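Local coordinates for MUTM (fpg) protein (Thermus thermophilus, PDB 1EE8), which belongs to the MutM (Fpg) protein family and combines an N-terminal domain, a helical H2TH domain and a zinc finger that holds a zinc ion, at residues A167-L173 with R189-L194; C238-P244 with C258-Q262. One frame throughout, in Å; residues are numbered along the deposited sequence.

Interaction 1 of 2, residues A167-L173 with R189-L194; sequences ALFRARL and RLYRAL
Arg189 and Leu190, each with 69 Å² covered, and Ala193, with 63 Å², form the face that helix 184-203 offers to the end of helix 161-170. The CA atoms pair in opposite senses, Ala167 with Leu194 at 4.7 Å and Ala171 with Leu190 at 5.2 Å, a close approach that small side chains permit: Ala193 CB lies 3.4 Å from Ala167 O and 3.8 Å from Ala171 CB. Leu190 (chi1 t, chi2 p) places CD1 3.7 Å from Leu168 CD2, while its CB meets Leu173 CD1 at 3.7 Å. Helix 161-170 ends in a Schellman motif, with Arg172 at phi/psi 54/51° and hydrogen bonds from Arg172 N to Phe169 O and from Leu173 N to Leu168 O, both 2.9 Å. Arg189 (chi1 m, chi2 -143°, chi3 m, chi4 -76°) reaches this terminus and donates to Ala171 O, a carbonyl just past the helix, through NE (3.0 Å) and NH1 (3.3 Å); its NH2 forms a salt bridge with Glu185. This is helix packing within the H2TH region. Helix 146-152 adds Leu146 against both Leu168 and Leu190, and Phe169 touches Ala229 and Val230 in a loop.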
ATOM      1  N   ALA A 167      26.068   8.693 -30.219  1.00 21.16           N
ATOM      2  CA  ALA A 167      27.333   8.997 -29.558  1.00 21.04           C
ATOM      3  C   ALA A 167      28.483   8.343 -30.315  1.00 20.62           C
ATOM      4  O   ALA A 167      29.540   8.949 -30.523  1.00 19.87           O
ATOM      5  CB  ALA A 167      27.307   8.510 -28.101  1.00 20.62           C
ATOM      6  N   LEU A 168      28.270   7.098 -30.720  1.00 19.72           N
ATOM      7  CA  LEU A 168      29.275   6.347 -31.451  1.00 19.99           C
ATOM      8  C   LEU A 168      29.617   7.012 -32.779  1.00 19.95           C
ATOM      9  O   LEU A 168      30.775   7.019 -33.201  1.00 18.48           O
ATOM     10  CB  LEU A 168      28.787   4.911 -31.671  1.00 20.96           C
ATOM     11  CG  LEU A 168      28.783   4.076 -30.383  1.00 19.78           C
ATOM     12  CD1 LEU A 168      27.984   2.791 -30.574  1.00 18.51           C
ATOM     13  CD2 LEU A 168      30.240   3.767 -29.995  1.00 19.95           C
ATOM     14  N   PHE A 169      28.615   7.573 -33.439  1.00 21.00           N
ATOM     15  CA  PHE A 169      28.869   8.251 -34.703  1.00 22.13           C
ATOM     16  C   PHE A 169      29.634   9.535 -34.445  1.00 21.74           C
ATOM     17  O   PHE A 169      30.591   9.861 -35.147  1.00 22.25           O
ATOM     18  CB  PHE A 169      27.581   8.637 -35.424  1.00 22.59           C
ATOM     19  CG  PHE A 169      27.825   9.497 -36.633  1.00 22.39           C
ATOM     20  CD1 PHE A 169      28.279   8.931 -37.817  1.00 23.51           C
ATOM     21  CD2 PHE A 169      27.688  10.878 -36.560  1.00 22.62           C
ATOM     22  CE1 PHE A 169      28.595   9.730 -38.913  1.00 23.44           C
ATOM     23  CE2 PHE A 169      28.001  11.686 -37.648  1.00 22.61           C
ATOM     24  CZ  PHE A 169      28.455  11.111 -38.825  1.00 22.09           C
ATOM     25  N   ARG A 170      29.198  10.282 -33.442  1.00 22.92           N
ATOM     26  CA  ARG A 170      29.867  11.531 -33.159  1.00 24.79           C
ATOM     27  C   ARG A 170      31.340  11.282 -32.847  1.00 24.67           C
ATOM     28  O   ARG A 170      32.198  12.057 -33.255  1.00 24.28           O
ATOM     29  CB  ARG A 170      29.181  12.265 -32.007  1.00 26.66           C
ATOM     30  CG  ARG A 170      29.729  13.664 -31.839  1.00 29.40           C
ATOM     31  CD  ARG A 170      28.870  14.532 -30.958  1.00 32.03           C
ATOM     32  NE  ARG A 170      27.540  14.757 -31.521  1.00 33.72           N
ATOM     33  CZ  ARG A 170      26.686  15.655 -31.043  1.00 33.47           C
ATOM     34  NH1 ARG A 170      25.491  15.806 -31.595  1.00 32.39           N
ATOM     35  NH2 ARG A 170      27.042  16.412 -30.013  1.00 33.61           N
ATOM     36  N   ALA A 171      31.625  10.184 -32.151  1.00 24.65           N
ATOM     37  CA  ALA A 171      32.992   9.824 -31.779  1.00 25.02           C
ATOM     38  C   ALA A 171      33.708   9.049 -32.884  1.00 25.66           C
ATOM     39  O   ALA A 171      34.878   8.694 -32.742  1.00 26.86           O
ATOM     40  CB  ALA A 171      32.977   8.997 -30.493  1.00 23.20           C
ATOM     41  N   ARG A 172      33.001   8.784 -33.977  1.00 25.72           N
ATOM     42  CA  ARG A 172      33.558   8.051 -35.109  1.00 25.41           C
ATOM     43  C   ARG A 172      34.160   6.706 -34.702  1.00 26.23           C
ATOM     44  O   ARG A 172      35.300   6.384 -35.053  1.00 27.13           O
ATOM     45  CB  ARG A 172      34.612   8.904 -35.820  1.00 25.94           C
ATOM     46  CG  ARG A 172      34.077  10.242 -36.347  1.00 25.17           C
ATOM     47  CD  ARG A 172      33.035  10.040 -37.435  1.00 25.73           C
ATOM     48  NE  ARG A 172      32.770  11.275 -38.175  1.00 26.35           N
ATOM     49  CZ  ARG A 172      32.003  12.275 -37.749  1.00 25.72           C
ATOM     50  NH1 ARG A 172      31.394  12.207 -36.571  1.00 25.23           N
ATOM     51  NH2 ARG A 172      31.863  13.361 -38.502  1.00 26.69           N
ATOM     52  N   LEU A 173      33.380   5.915 -33.975  1.00 24.98           N
ATOM     53  CA  LEU A 173      33.826   4.605 -33.517  1.00 26.46           C
ATOM     54  C   LEU A 173      32.864   3.504 -33.937  1.00 27.05           C
ATOM     55  O   LEU A 173      31.648   3.709 -34.007  1.00 27.32           O
ATOM     56  CB  LEU A 173      33.969   4.601 -31.992  1.00 25.59           C
ATOM     57  CG  LEU A 173      35.052   5.510 -31.413  1.00 24.97           C
ATOM     58  CD1 LEU A 173      34.988   5.489 -29.885  1.00 24.82           C
ATOM     59  CD2 LEU A 173      36.416   5.042 -31.906  1.00 24.97           C
ATOM     60  N   ARG A 189      37.123  10.037 -26.686  1.00 27.09           N
ATOM     61  CA  ARG A 189      36.213  10.608 -27.679  1.00 26.63           C
ATOM     62  C   ARG A 189      34.786  10.137 -27.408  1.00 25.78           C
ATOM     63  O   ARG A 189      33.840  10.923 -27.456  1.00 25.62           O
ATOM     64  CB  ARG A 189      36.606  10.193 -29.097  1.00 27.43           C
ATOM     65  CG  ARG A 189      37.836  10.880 -29.641  1.00 28.79           C
ATOM     66  CD  ARG A 189      37.668  11.168 -31.126  1.00 28.64           C
ATOM     67  NE  ARG A 189      37.436   9.962 -31.915  1.00 27.54           N
ATOM     68  CZ  ARG A 189      38.377   9.086 -32.241  1.00 28.91           C
ATOM     69  NH1 ARG A 189      38.066   8.018 -32.965  1.00 29.10           N
ATOM     70  NH2 ARG A 189      39.633   9.281 -31.851  1.00 29.58           N
ATOM     71  N   LEU A 190      34.644   8.847 -27.123  1.00 25.68           N
ATOM     72  CA  LEU A 190      33.339   8.268 -26.840  1.00 26.10           C
ATOM     73  C   LEU A 190      32.762   8.868 -25.556  1.00 27.04           C
ATOM     74  O   LEU A 190      31.554   9.107 -25.453  1.00 27.98           O
ATOM     75  CB  LEU A 190      33.464   6.748 -26.716  1.00 26.29           C
ATOM     76  CG  LEU A 190      32.161   5.967 -26.518  1.00 26.28           C
ATOM     77  CD1 LEU A 190      31.138   6.401 -27.558  1.00 26.51           C
ATOM     78  CD2 LEU A 190      32.438   4.479 -26.626  1.00 25.34           C
ATOM     79  N   TYR A 191      33.635   9.120 -24.585  1.00 27.20           N
ATOM     80  CA  TYR A 191      33.234   9.704 -23.305  1.00 26.12           C
ATOM     81  C   TYR A 191      32.649  11.088 -23.524  1.00 26.29           C
ATOM     82  O   TYR A 191      31.583  11.414 -23.010  1.00 26.65           O
ATOM     83  CB  TYR A 191      34.447   9.809 -22.371  1.00 26.94           C
ATOM     84  CG  TYR A 191      34.184  10.524 -21.059  1.00 28.53           C
ATOM     85  CD1 TYR A 191      33.543   9.877 -20.000  1.00 30.23           C
ATOM     86  CD2 TYR A 191      34.569  11.852 -20.881  1.00 29.93           C
ATOM     87  CE1 TYR A 191      33.295  10.535 -18.794  1.00 30.92           C
ATOM     88  CE2 TYR A 191      34.328  12.519 -19.685  1.00 31.30           C
ATOM     89  CZ  TYR A 191      33.691  11.855 -18.643  1.00 32.92           C
ATOM     90  OH  TYR A 191      33.463  12.507 -17.452  1.00 33.18           O
ATOM     91  N   ARG A 192      33.356  11.899 -24.299  1.00 26.22           N
ATOM     92  CA  ARG A 192      32.936  13.262 -24.585  1.00 26.67           C
ATOM     93  C   ARG A 192      31.695  13.312 -25.484  1.00 26.16           C
ATOM     94  O   ARG A 192      30.758  14.085 -25.239  1.00 24.47           O
ATOM     95  CB  ARG A 192      34.101  14.006 -25.243  1.00 28.16           C
ATOM     96  CG  ARG A 192      33.843  15.462 -25.561  1.00 31.36           C
ATOM     97  CD  ARG A 192      35.104  16.098 -26.146  1.00 33.05           C
ATOM     98  NE  ARG A 192      34.823  17.362 -26.821  1.00 36.32           N
ATOM     99  CZ  ARG A 192      35.736  18.078 -27.467  1.00 37.24           C
ATOM    100  NH1 ARG A 192      36.993  17.650 -27.523  1.00 37.91           N
ATOM    101  NH2 ARG A 192      35.396  19.218 -28.057  1.00 37.80           N
ATOM    102  N   ALA A 193      31.691  12.489 -26.527  1.00 25.49           N
ATOM    103  CA  ALA A 193      30.562  12.453 -27.455  1.00 26.40           C
ATOM    104  C   ALA A 193      29.272  12.049 -26.738  1.00 26.58           C
ATOM    105  O   ALA A 193      28.215  12.649 -26.936  1.00 27.49           O
ATOM    106  CB  ALA A 193      30.856  11.477 -28.584  1.00 25.09           C
ATOM    107  N   LEU A 194      29.369  11.024 -25.902  1.00 27.32           N
ATOM    108  CA  LEU A 194      28.215  10.537 -25.163  1.00 27.87           C
ATOM    109  C   LEU A 194      27.599  11.643 -24.306  1.00 27.06           C
ATOM    110  O   LEU A 194      26.384  11.830 -24.299  1.00 26.03           O
ATOM    111  CB  LEU A 194      28.637   9.366 -24.275  1.00 28.48           C
ATOM    112  CG  LEU A 194      27.545   8.524 -23.624  1.00 30.59           C
ATOM    113  CD1 LEU A 194      26.520   8.090 -24.664  1.00 30.61           C
ATOM    114  CD2 LEU A 194      28.192   7.304 -22.975  1.00 31.28           C
TER

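Interaction 2 of 2, residues C238-P244 with C258-Q262; sequences CPACGRP and CPTCQ. With ZN (zinc ion), chain C.
Four cysteines from two CxxC turns surround one zinc ion: Cys238, Cys241, Cys258 and Cys261 each place SG 2.3 Å from ZN. Neither segment is regular helix or strand; Pro259 to Cys261 have helical phi/psi. CA atoms of Cys238 and Cys258 lie 6.4 Å apart, those of Cys241 and Cys261 7.2 Å. Within each CxxC pair the rotamers differ: Cys238 and Cys258 take chi1 t, whereas Cys241 is p and Cys261 m. Backbone amides support the sulfurs, Ala240 N to Cys238 SG at 3.3 Å, Cys261 N to Cys258 SG at 3.3 Å and Arg243 N to Cys241 SG at 3.4 Å. Arg243, extended with all four chi angles near 180°, spans the segments: NH2 donates to Thr260 OG1 at 2.7 Å, and Pro259 CB lies over one guanidinium face, 3.7 Å from NH2. Such Cys4 coordination characterises the Fpg zinc finger. The four Zn–S bonds and the Arg243–Thr260 hydrogen bond tie the segments together, and the N-H···S bonds probably offset the thiolates' negative charge.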
ATOM      1  N   CYS A 238      25.092   9.817 -45.064  1.00 33.25           N
ATOM      2  CA  CYS A 238      25.789  10.166 -43.831  1.00 31.98           C
ATOM      3  C   CYS A 238      25.977  11.683 -43.925  1.00 31.87           C
ATOM      4  O   CYS A 238      26.200  12.218 -45.009  1.00 32.26           O
ATOM      5  CB  CYS A 238      27.151   9.466 -43.773  1.00 31.10           C
ATOM      6  SG  CYS A 238      28.286  10.106 -42.516  1.00 28.35           S
ATOM      7  N   PRO A 239      25.880  12.400 -42.801  1.00 31.43           N
ATOM      8  CA  PRO A 239      26.057  13.850 -42.900  1.00 31.50           C
ATOM      9  C   PRO A 239      27.518  14.285 -43.015  1.00 31.29           C
ATOM     10  O   PRO A 239      27.806  15.458 -43.239  1.00 30.92           O
ATOM     11  CB  PRO A 239      25.394  14.357 -41.625  1.00 30.68           C
ATOM     12  CG  PRO A 239      25.742  13.281 -40.646  1.00 31.54           C
ATOM     13  CD  PRO A 239      25.485  12.008 -41.435  1.00 31.99           C
ATOM     14  N   ALA A 240      28.437  13.338 -42.875  1.00 31.11           N
ATOM     15  CA  ALA A 240      29.858  13.665 -42.951  1.00 32.50           C
ATOM     16  C   ALA A 240      30.534  13.257 -44.262  1.00 32.77           C
ATOM     17  O   ALA A 240      31.382  13.990 -44.775  1.00 32.29           O
ATOM     18  CB  ALA A 240      30.598  13.039 -41.766  1.00 30.93           C
ATOM     19  N   CYS A 241      30.161  12.102 -44.808  1.00 33.65           N
ATOM     20  CA  CYS A 241      30.777  11.626 -46.046  1.00 34.29           C
ATOM     21  C   CYS A 241      29.797  11.361 -47.184  1.00 35.10           C
ATOM     22  O   CYS A 241      30.206  10.967 -48.279  1.00 34.36           O
ATOM     23  CB  CYS A 241      31.563  10.346 -45.775  1.00 34.98           C
ATOM     24  SG  CYS A 241      30.518   8.902 -45.545  1.00 34.60           S
ATOM     25  N   GLY A 242      28.507  11.555 -46.922  1.00 35.11           N
ATOM     26  CA  GLY A 242      27.500  11.341 -47.946  1.00 36.08           C
ATOM     27  C   GLY A 242      27.185   9.900 -48.315  1.00 36.81           C
ATOM     28  O   GLY A 242      26.308   9.657 -49.143  1.00 36.76           O
ATOM     29  N   ARG A 243      27.892   8.942 -47.721  1.00 37.66           N
ATOM     30  CA  ARG A 243      27.644   7.531 -48.009  1.00 38.87           C
ATOM     31  C   ARG A 243      26.357   7.072 -47.314  1.00 38.69           C
ATOM     32  O   ARG A 243      25.950   7.652 -46.305  1.00 38.92           O
ATOM     33  CB  ARG A 243      28.828   6.676 -47.538  1.00 40.58           C
ATOM     34  CG  ARG A 243      28.618   5.178 -47.714  1.00 43.31           C
ATOM     35  CD  ARG A 243      29.818   4.344 -47.286  1.00 44.88           C
ATOM     36  NE  ARG A 243      29.527   2.917 -47.409  1.00 46.57           N
ATOM     37  CZ  ARG A 243      30.397   1.941 -47.162  1.00 47.69           C
ATOM     38  NH1 ARG A 243      30.030   0.671 -47.300  1.00 47.64           N
ATOM     39  NH2 ARG A 243      31.635   2.233 -46.781  1.00 47.94           N
ATOM     40  N   PRO A 244      25.694   6.034 -47.855  1.00 37.94           N
ATOM     41  CA  PRO A 244      24.449   5.508 -47.274  1.00 37.24           C
ATOM     42  C   PRO A 244      24.589   4.932 -45.861  1.00 36.01           C
ATOM     43  O   PRO A 244      25.378   4.016 -45.631  1.00 35.50           O
ATOM     44  CB  PRO A 244      24.023   4.435 -48.277  1.00 37.59           C
ATOM     45  CG  PRO A 244      24.545   4.966 -49.578  1.00 38.03           C
ATOM     46  CD  PRO A 244      25.926   5.458 -49.194  1.00 38.12           C
ATOM     47  N   CYS A 258      27.713   4.657 -39.913  1.00 27.14           N
ATOM     48  CA  CYS A 258      28.295   4.891 -41.227  1.00 28.46           C
ATOM     49  C   CYS A 258      29.523   4.001 -41.253  1.00 30.12           C
ATOM     50  O   CYS A 258      30.450   4.184 -40.452  1.00 28.50           O
ATOM     51  CB  CYS A 258      28.730   6.346 -41.417  1.00 28.82           C
ATOM     52  SG  CYS A 258      29.682   6.610 -42.955  1.00 26.85           S
ATOM     53  N   PRO A 259      29.542   3.010 -42.157  1.00 31.24           N
ATOM     54  CA  PRO A 259      30.685   2.098 -42.250  1.00 32.60           C
ATOM     55  C   PRO A 259      32.005   2.839 -42.445  1.00 33.13           C
ATOM     56  O   PRO A 259      32.980   2.593 -41.731  1.00 33.34           O
ATOM     57  CB  PRO A 259      30.325   1.217 -43.445  1.00 32.19           C
ATOM     58  CG  PRO A 259      28.814   1.189 -43.394  1.00 32.33           C
ATOM     59  CD  PRO A 259      28.493   2.639 -43.125  1.00 31.76           C
ATOM     60  N   THR A 260      32.034   3.755 -43.405  1.00 33.38           N
ATOM     61  CA  THR A 260      33.260   4.498 -43.664  1.00 34.66           C
ATOM     62  C   THR A 260      33.700   5.368 -42.497  1.00 33.76           C
ATOM     63  O   THR A 260      34.809   5.217 -41.997  1.00 34.07           O
ATOM     64  CB  THR A 260      33.137   5.389 -44.910  1.00 35.32           C
ATOM     65  OG1 THR A 260      32.830   4.576 -46.048  1.00 36.47           O
ATOM     66  CG2 THR A 260      34.457   6.117 -45.165  1.00 35.85           C
ATOM     67  N   CYS A 261      32.833   6.273 -42.058  1.00 33.46           N
ATOM     68  CA  CYS A 261      33.171   7.170 -40.956  1.00 33.02           C
ATOM     69  C   CYS A 261      33.400   6.508 -39.602  1.00 33.47           C
ATOM     70  O   CYS A 261      34.061   7.083 -38.739  1.00 32.61           O
ATOM     71  CB  CYS A 261      32.094   8.241 -40.807  1.00 32.15           C
ATOM     72  SG  CYS A 261      32.066   9.418 -42.159  1.00 32.06           S
ATOM     73  N   GLN A 262      32.865   5.307 -39.410  1.00 33.73           N
ATOM     74  CA  GLN A 262      33.023   4.632 -38.128  1.00 35.63           C
ATOM     75  C   GLN A 262      33.891   3.372 -38.133  1.00 37.59           C
ATOM     76  O   GLN A 262      33.678   2.449 -37.348  1.00 37.59           O
ATOM     77  CB  GLN A 262      31.640   4.347 -37.537  1.00 33.91           C
ATOM     78  CG  GLN A 262      30.917   5.628 -37.125  1.00 31.08           C
ATOM     79  CD  GLN A 262      29.500   5.396 -36.637  1.00 30.74           C
ATOM     80  OE1 GLN A 262      28.548   5.373 -37.425  1.00 29.37           O
ATOM     81  NE2 GLN A 262      29.352   5.218 -35.329  1.00 28.76           N
TER
HETATM   82 ZN    ZN C 501      30.140   8.886 -43.262  1.00 43.46          ZN

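Along the chain the two contacts come in series: interaction 1 closes within the H2TH region before interaction 2 opens in the zinc finger. Their centres are 14 Å apart, on the same side of the chain's centre, and they touch directly. Gln262 bridges them, its NE2 lying 3.0 Å from Leu173 O in a probable, weak hydrogen bond, while its OE1 accepts from Cys258 N. Phe169, which has no contact with 189-194, packs on Cys238 and Pro239, and Arg172 touches Ala240 and Cys261. The end of helix 161-170 thus meets helix 184-203 on one face and the zinc site on another, joining the two regions of the protein.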